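Local coordinates for uncharacterized protein (Deinococcus radiodurans, PDB 3M33) that is of unknown function but carries a methyltransferase-type domain and may therefore transfer methyl groups, at residues Y96-K101 and I125-E130; R51-G56 and A106-P111; S43-P48 and F112-S117. All coordinates share one frame; numbering follows the deposited sequence.

Interaction 1. Residues Y96-K101 and I125-E130. With SO4 (sulfate ion), chain D; SO4 (sulfate ion), chain H.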
# COMPACT_ATOMS: atom_id res chain seq x y z
N TYR A 96 10.22 3.52 -12.30
CA TYR A 96 10.65 4.92 -12.37
C TYR A 96 10.97 5.49 -10.99
O TYR A 96 10.31 5.18 -10.00
CB TYR A 96 9.54 5.75 -13.03
CG TYR A 96 9.20 5.32 -14.44
CD1 TYR A 96 9.83 5.89 -15.54
CD2 TYR A 96 8.26 4.33 -14.67
CE1 TYR A 96 9.53 5.48 -16.83
CE2 TYR A 96 7.93 3.91 -15.95
CZ TYR A 96 8.57 4.49 -17.03
OH TYR A 96 8.25 4.09 -18.31
N GLU A 97 11.97 6.35 -10.94
CA GLU A 97 12.39 7.00 -9.71
C GLU A 97 11.67 8.33 -9.64
O GLU A 97 11.91 9.21 -10.45
CB GLU A 97 13.91 7.25 -9.76
CG GLU A 97 14.50 7.73 -8.46
CD GLU A 97 15.99 7.99 -8.58
OE1 GLU A 97 16.50 8.88 -7.87
OE2 GLU A 97 16.66 7.32 -9.39
N TRP A 98 10.77 8.47 -8.68
CA TRP A 98 9.94 9.66 -8.60
C TRP A 98 9.46 9.87 -7.18
O TRP A 98 9.13 8.91 -6.47
CB TRP A 98 8.75 9.54 -9.57
CG TRP A 98 7.98 10.82 -9.75
CD1 TRP A 98 8.49 12.08 -9.77
CD2 TRP A 98 6.57 10.96 -9.96
NE1 TRP A 98 7.49 13.00 -9.97
CE2 TRP A 98 6.30 12.34 -10.08
CE3 TRP A 98 5.50 10.06 -10.04
CZ2 TRP A 98 5.01 12.84 -10.29
CZ3 TRP A 98 4.21 10.56 -10.24
CH2 TRP A 98 3.98 11.93 -10.37
N ASN A 99 9.42 11.12 -6.74
CA ASN A 99 8.89 11.46 -5.43
C ASN A 99 7.42 11.83 -5.51
O ASN A 99 6.85 12.32 -4.54
CB ASN A 99 9.66 12.63 -4.81
CG ASN A 99 9.51 13.91 -5.60
OD1 ASN A 99 8.86 13.92 -6.64
ND2 ASN A 99 10.12 14.99 -5.12
N GLY A 100 6.81 11.61 -6.66
CA GLY A 100 5.39 11.91 -6.84
C GLY A 100 5.04 13.39 -6.99
O GLY A 100 3.86 13.74 -7.02
N LYS A 101 6.06 14.25 -7.09
CA LYS A 101 5.82 15.70 -7.19
C LYS A 101 6.33 16.30 -8.49
O LYS A 101 7.19 15.74 -9.16
CB LYS A 101 6.46 16.45 -6.02
CG LYS A 101 5.66 16.43 -4.73
CD LYS A 101 6.05 15.26 -3.87
CE LYS A 101 5.38 15.31 -2.50
NZ LYS A 101 5.64 14.03 -1.77
N ILE A 125 -3.69 10.80 -6.26
CA ILE A 125 -5.10 11.00 -6.58
C ILE A 125 -5.28 12.33 -7.30
O ILE A 125 -6.04 12.44 -8.26
CB ILE A 125 -5.98 10.95 -5.31
CG1 ILE A 125 -6.04 9.51 -4.76
CG2 ILE A 125 -7.41 11.43 -5.60
CD1 ILE A 125 -6.67 9.40 -3.38
N LEU A 126 -4.55 13.34 -6.86
CA LEU A 126 -4.69 14.67 -7.42
C LEU A 126 -4.08 14.77 -8.82
O LEU A 126 -4.35 15.72 -9.54
CB LEU A 126 -4.10 15.71 -6.46
CG LEU A 126 -4.84 15.77 -5.13
CD1 LEU A 126 -4.14 16.71 -4.13
CD2 LEU A 126 -6.29 16.21 -5.37
N ARG A 127 -3.30 13.77 -9.22
CA ARG A 127 -2.77 13.73 -10.59
C ARG A 127 -3.61 12.84 -11.52
O ARG A 127 -3.26 12.66 -12.70
CB ARG A 127 -1.31 13.25 -10.59
CG ARG A 127 -0.44 13.90 -9.53
CD ARG A 127 -0.39 15.42 -9.73
NE ARG A 127 0.25 15.77 -10.99
CZ ARG A 127 1.57 15.90 -11.14
NH1 ARG A 127 2.37 15.72 -10.10
NH2 ARG A 127 2.08 16.22 -12.33
N LEU A 128 -4.71 12.28 -11.02
CA LEU A 128 -5.54 11.38 -11.84
C LEU A 128 -6.00 11.98 -13.18
O LEU A 128 -6.00 11.29 -14.20
CB LEU A 128 -6.72 10.80 -11.04
CG LEU A 128 -6.33 9.72 -10.03
CD1 LEU A 128 -7.51 9.30 -9.15
CD2 LEU A 128 -5.75 8.53 -10.75
N PRO A 129 -6.38 13.27 -13.18
CA PRO A 129 -6.73 13.89 -14.47
C PRO A 129 -5.59 13.80 -15.49
O PRO A 129 -5.86 13.73 -16.69
CB PRO A 129 -6.99 15.36 -14.10
CG PRO A 129 -7.43 15.30 -12.65
CD PRO A 129 -6.58 14.19 -12.05
N GLU A 130 -4.34 13.79 -15.05
CA GLU A 130 -3.22 13.67 -15.99
C GLU A 130 -2.83 12.22 -16.30
O GLU A 130 -2.14 11.95 -17.29
CB GLU A 130 -1.99 14.41 -15.48
CG GLU A 130 -2.28 15.83 -15.01
CD GLU A 130 -1.23 16.35 -14.04
OE1 GLU A 130 -1.60 16.73 -12.91
OE2 GLU A 130 -0.03 16.36 -14.42
S SO4 D . 12.72 12.57 -7.78
O1 SO4 D . 12.75 11.46 -6.84
O2 SO4 D . 13.51 12.20 -8.96
O3 SO4 D . 11.35 12.86 -8.21
O4 SO4 D . 13.28 13.76 -7.13
S SO4 H . 13.98 6.80 -13.75
O1 SO4 H . 13.57 6.16 -15.00
O2 SO4 H . 15.26 7.50 -13.94
O3 SO4 H . 12.96 7.77 -13.35
O4 SO4 H . 14.15 5.80 -12.71
O HOH W 1 2.07 15.75 -7.28
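The indole of Trp-98 and the guanidinium of Arg-127 meet with their planes 73° apart: Arg-127 NH1 comes to the ring's edge, 3.9 Å from Trp-98 CZ2, so this is not a cation-pi stack. One indole face is covered by its own chain, with Gly-100 CA over the centre and Lys-101 N nearer the rim. That fold-back is an Asx turn, closed by Lys-101 N donating to Asn-99 OD1, and it follows the outer strand 94-97 of the mixed sheet. Trp-98 NE1 returns a bond to Lys-101 O at 2.9 Å, and Tyr-76 packs edge-to-face with the indole. At the guanidinium edge, water 1 lies in plane and bridges Arg-127 NH1 and Gly-100 O, 2.8 Å and 2.7 Å from its oxygen, while Gly-102 O also accepts from NH1. The Arg-127 chain, bent at chi2 (-60°) and chi3 (-65°), turns NE and NH2 side-on to the carboxylate of Glu-130. Replacing Arg-127 by alanine removes the guanidinium, which would probably leave the Glu-130 carboxylate without its cationic mate and Gly-100 O without the water bridge. Arg-127 NH2 meets Glu-130 OE2 on its syn side, whereas Arg-127 NE reaches Glu-130 OE1 from above the carboxylate plane, at 2.8 Å.

Interaction 2. Residues R51-G56 and A106-P111; sequences RVLEAG and AGLGAP. With SO4 (sulfate ion), chain J.
Leu-53 and Leu-108 touch through single methyl groups, Leu-53 CD1 lying 4.0 Å from Leu-108 CD1, and the two side chains cross at about a right angle. Both have CG anti to the backbone N (chi1 178° in Leu-53, -169° in Leu-108), which sets CG beside the residue's own carbonyl carbon and brings the CD1 methyls of the two side chains together. The second point of contact is looser: Arg-51 CB stands 4.2 Å from Pro-111 O, and this is the closest approach of the arginine to the loop.

Around this first shell, Leu-131 of helix 128-131 packs on both leucines, and Ala-74 and Phe-112 also pack against Leu-53. The loop is shaped by its backbone: Gly-107 and Gly-109 both have positive phi, at angles where a side chain would collide with the preceding carbonyl oxygen, and the peptide bond before Pro-111 is cis. Arg-72 NH2 ties down the loop by bonding to Leu-108 O, and Tyr-96 OH makes a weak bond to Gly-107 O. Further out, strand 51-55 is held between strands 72-77 and 112-118 in the parallel half of the sheet, in an arrangement consistent with a Rossmann-like methyltransferase fold; it runs into Gly-56, probably the start of a glycine-rich turn like that of Rossmann-type methyltransferases. At the strand's other end a sulfate, probably from the crystallisation liquor, lies beside Arg-51 N, although the modelled separation is too short to be trusted.

Between the two segments themselves, the leucine pair is apolar and the Arg-51 contact a loose van der Waals approach. The methyl contact is non-directional and so sets no orientation, while the Arg-72 bond and the weaker Tyr-96 bond add directional ties to the loop.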
# COMPACT_ATOMS: atom_id res chain seq x y z
N ARG A 51 -3.37 -1.27 -18.77
CA ARG A 51 -2.16 -0.50 -18.47
C ARG A 51 -2.21 -0.02 -17.02
O ARG A 51 -3.09 0.76 -16.64
CB ARG A 51 -2.04 0.72 -19.38
CG ARG A 51 -2.54 0.51 -20.81
CD ARG A 51 -1.49 -0.07 -21.70
NE ARG A 51 -0.49 0.91 -22.13
CZ ARG A 51 0.52 0.63 -22.94
NH1 ARG A 51 0.67 -0.61 -23.42
NH2 ARG A 51 1.39 1.57 -23.28
N VAL A 52 -1.25 -0.46 -16.23
CA VAL A 52 -1.26 -0.19 -14.80
C VAL A 52 -0.18 0.80 -14.40
O VAL A 52 0.94 0.76 -14.91
CB VAL A 52 -1.08 -1.48 -14.00
CG1 VAL A 52 -1.19 -1.20 -12.49
CG2 VAL A 52 -2.11 -2.52 -14.42
N LEU A 53 -0.53 1.71 -13.50
CA LEU A 53 0.44 2.54 -12.80
C LEU A 53 0.35 2.25 -11.31
O LEU A 53 -0.73 2.39 -10.70
CB LEU A 53 0.18 4.02 -13.05
CG LEU A 53 1.15 4.93 -12.30
CD1 LEU A 53 2.55 4.83 -12.91
CD2 LEU A 53 0.66 6.36 -12.36
N GLU A 54 1.46 1.83 -10.72
CA GLU A 54 1.51 1.57 -9.28
C GLU A 54 2.32 2.63 -8.57
O GLU A 54 3.50 2.81 -8.85
CB GLU A 54 2.12 0.20 -8.99
CG GLU A 54 2.04 -0.18 -7.52
CD GLU A 54 3.02 -1.28 -7.11
OE1 GLU A 54 3.72 -1.85 -7.98
OE2 GLU A 54 3.08 -1.56 -5.90
N ALA A 55 1.68 3.34 -7.64
CA ALA A 55 2.38 4.33 -6.83
C ALA A 55 3.02 3.69 -5.61
O ALA A 55 2.37 2.95 -4.86
CB ALA A 55 1.40 5.44 -6.40
N GLY A 56 4.30 3.96 -5.41
CA GLY A 56 5.03 3.47 -4.24
C GLY A 56 5.30 1.98 -4.30
O GLY A 56 4.89 1.25 -3.40
N ALA A 106 9.69 11.43 -17.31
CA ALA A 106 9.70 11.29 -18.75
C ALA A 106 9.54 9.82 -19.09
O ALA A 106 10.18 8.96 -18.47
CB ALA A 106 11.00 11.84 -19.33
N GLY A 107 8.68 9.52 -20.04
CA GLY A 107 8.49 8.15 -20.46
C GLY A 107 7.49 7.35 -19.64
O GLY A 107 7.33 6.15 -19.87
N LEU A 108 6.82 8.00 -18.68
CA LEU A 108 5.91 7.29 -17.78
C LEU A 108 4.91 6.46 -18.57
O LEU A 108 4.69 5.29 -18.27
CB LEU A 108 5.17 8.25 -16.83
CG LEU A 108 4.43 7.51 -15.71
CD1 LEU A 108 5.42 6.78 -14.84
CD2 LEU A 108 3.56 8.43 -14.87
N GLY A 109 4.31 7.05 -19.60
CA GLY A 109 3.44 6.31 -20.49
C GLY A 109 1.95 6.38 -20.21
O GLY A 109 1.20 5.50 -20.63
N ALA A 110 1.50 7.42 -19.49
CA ALA A 110 0.08 7.70 -19.38
C ALA A 110 -0.53 7.70 -20.79
O ALA A 110 0.18 7.99 -21.76
CB ALA A 110 -0.15 9.06 -18.70
N PRO A 111 -1.83 7.40 -20.91
CA PRO A 111 -2.81 7.21 -19.83
C PRO A 111 -2.87 5.77 -19.36
O PRO A 111 -2.42 4.86 -20.06
CB PRO A 111 -4.14 7.59 -20.50
CG PRO A 111 -3.90 7.43 -21.99
CD PRO A 111 -2.44 7.11 -22.22
S SO4 J . -6.31 0.40 -20.26
O1 SO4 J . -7.37 -0.45 -19.69
O2 SO4 J . -6.03 -0.01 -21.64
O3 SO4 J . -6.74 1.80 -20.25
O4 SO4 J . -5.11 0.22 -19.47

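Interaction 3. Residues S43-P48 and F112-S117; sequences SRLLTP and FGLIVS
Leu-114 receives two leucines at and just after the end of helix 36-45, one on each of its methyl branches. The closer meeting is Leu-46 CD2 with Leu-114 CD2, 3.8 Å apart, where the side chains cross at about a right angle. Leu-45 makes the other, its CD1 lying 4.3 Å from Leu-114 CD1. A chi1 of 178° puts CG of Leu-114 opposite its N and presents CD1 and CD2 to the two leucines. Leu-45 sets off toward the strand; Leu-46, just past the helical residues, starts off at an angle and comes close through its tip.

The packing joins a helix to one side of the central sheet, as in the alpha/beta layering of Rossmann-like methyltransferases, with helix 36-45 leading into strand 51-55 next to strand 112-118. Other apolar groups widen this layer: Leu-42, one turn back in the same helix, also packs on Leu-114, while Leu-46 reaches across to Val-52 and Trp-73 on the adjoining strands.

Polar bonds are local to the helix end and the turn after it. A weak bond runs from Leu-46 N to Ser-43 O at 3.3 Å, and beyond it Thr-47 N donates to Thr-50 OG1 while Thr-47 OG1 accepts from Gln-49 N. On the sheet side, the chain turns a corner at Gly-113, whose backbone bonds to both Arg-51 and His-137.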
# COMPACT_ATOMS: atom_id res chain seq x y z
N SER A 43 -7.03 -8.38 -8.50
CA SER A 43 -7.01 -9.47 -9.46
C SER A 43 -8.17 -9.37 -10.47
O SER A 43 -7.96 -9.59 -11.66
CB SER A 43 -7.04 -10.81 -8.73
OG SER A 43 -7.10 -11.84 -9.67
N ARG A 44 -9.37 -9.04 -10.00
CA ARG A 44 -10.53 -8.92 -10.89
C ARG A 44 -10.35 -7.81 -11.92
O ARG A 44 -10.88 -7.88 -13.02
CB ARG A 44 -11.83 -8.66 -10.10
CG ARG A 44 -12.30 -9.80 -9.21
CD ARG A 44 -13.58 -9.39 -8.46
NE ARG A 44 -14.78 -9.46 -9.31
CZ ARG A 44 -15.35 -8.43 -9.92
NH1 ARG A 44 -14.87 -7.20 -9.78
NH2 ARG A 44 -16.42 -8.63 -10.68
N LEU A 45 -9.61 -6.77 -11.55
CA LEU A 45 -9.41 -5.61 -12.43
C LEU A 45 -8.33 -5.75 -13.51
O LEU A 45 -8.18 -4.88 -14.37
CB LEU A 45 -9.08 -4.38 -11.58
CG LEU A 45 -10.25 -3.82 -10.76
CD1 LEU A 45 -9.71 -3.11 -9.53
CD2 LEU A 45 -11.11 -2.88 -11.61
N LEU A 46 -7.55 -6.83 -13.47
CA LEU A 46 -6.41 -6.95 -14.39
C LEU A 46 -6.76 -7.81 -15.61
O LEU A 46 -7.24 -8.93 -15.47
CB LEU A 46 -5.20 -7.56 -13.68
CG LEU A 46 -4.64 -6.69 -12.53
CD1 LEU A 46 -3.58 -7.42 -11.76
CD2 LEU A 46 -4.09 -5.41 -13.10
N THR A 47 -6.51 -7.28 -16.81
CA THR A 47 -6.66 -8.05 -18.04
C THR A 47 -5.42 -7.85 -18.89
O THR A 47 -4.66 -6.91 -18.64
CB THR A 47 -7.89 -7.59 -18.85
OG1 THR A 47 -7.57 -6.37 -19.55
CG2 THR A 47 -9.08 -7.36 -17.93
N PRO A 48 -5.21 -8.70 -19.91
CA PRO A 48 -4.03 -8.56 -20.77
C PRO A 48 -4.06 -7.27 -21.59
O PRO A 48 -3.12 -7.02 -22.32
CB PRO A 48 -4.11 -9.78 -21.70
CG PRO A 48 -5.06 -10.72 -21.05
CD PRO A 48 -6.03 -9.87 -20.29
N PHE A 112 -3.42 5.56 -18.16
CA PHE A 112 -3.50 4.23 -17.57
C PHE A 112 -4.95 3.84 -17.30
O PHE A 112 -5.79 4.70 -17.02
CB PHE A 112 -2.71 4.20 -16.26
CG PHE A 112 -1.24 4.46 -16.43
CD1 PHE A 112 -0.38 3.43 -16.81
CD2 PHE A 112 -0.72 5.73 -16.21
CE1 PHE A 112 0.98 3.66 -16.97
CE2 PHE A 112 0.65 5.97 -16.36
CZ PHE A 112 1.51 4.95 -16.75
N GLY A 113 -5.25 2.54 -17.39
CA GLY A 113 -6.58 2.06 -17.06
C GLY A 113 -6.73 1.74 -15.58
O GLY A 113 -7.84 1.63 -15.05
N LEU A 114 -5.61 1.57 -14.89
CA LEU A 114 -5.64 1.32 -13.45
C LEU A 114 -4.50 2.05 -12.75
O LEU A 114 -3.34 1.98 -13.17
CB LEU A 114 -5.56 -0.19 -13.16
CG LEU A 114 -5.53 -0.63 -11.70
CD1 LEU A 114 -6.86 -0.31 -11.03
CD2 LEU A 114 -5.23 -2.13 -11.60
N ILE A 115 -4.82 2.76 -11.67
CA ILE A 115 -3.81 3.35 -10.82
C ILE A 115 -3.99 2.70 -9.47
O ILE A 115 -5.06 2.74 -8.89
CB ILE A 115 -3.96 4.88 -10.70
CG1 ILE A 115 -3.71 5.56 -12.05
CG2 ILE A 115 -3.00 5.43 -9.67
CD1 ILE A 115 -4.87 5.43 -13.01
N VAL A 116 -2.94 2.07 -8.97
CA VAL A 116 -3.08 1.28 -7.77
C VAL A 116 -2.06 1.69 -6.70
O VAL A 116 -0.94 2.11 -7.02
CB VAL A 116 -2.97 -0.22 -8.09
CG1 VAL A 116 -1.60 -0.54 -8.60
CG2 VAL A 116 -3.26 -1.04 -6.85
N SER A 117 -2.46 1.60 -5.43
CA SER A 117 -1.53 1.92 -4.35
C SER A 117 -1.83 1.10 -3.12
O SER A 117 -2.90 1.25 -2.52
CB SER A 117 -1.63 3.41 -4.00
OG SER A 117 -0.84 3.71 -2.87

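How the interactions relate
From the N terminus, helix 36-45 ends in residues 43-48, and a short loop leads into strand 51-55. Interaction 3 closes its loop when the chain returns at 112-117; interaction 2, between 51-56 and 106-111, closes a shorter loop nested inside it. Interaction 1 crosses both, since 96-101 lies within those loops and 125-130 lies beyond them. Interactions 2 and 3 are joined through neighbouring strands, with Leu-53 N 2.8 Å from Leu-114 O. Tyr-96 links interactions 1 and 2 by packing on Leu-108, and Leu-128 of interaction 1 packs on Ile-115 of interaction 3. Together they tie the outer strand 94-97, the connecting loop and two helices to one sheet.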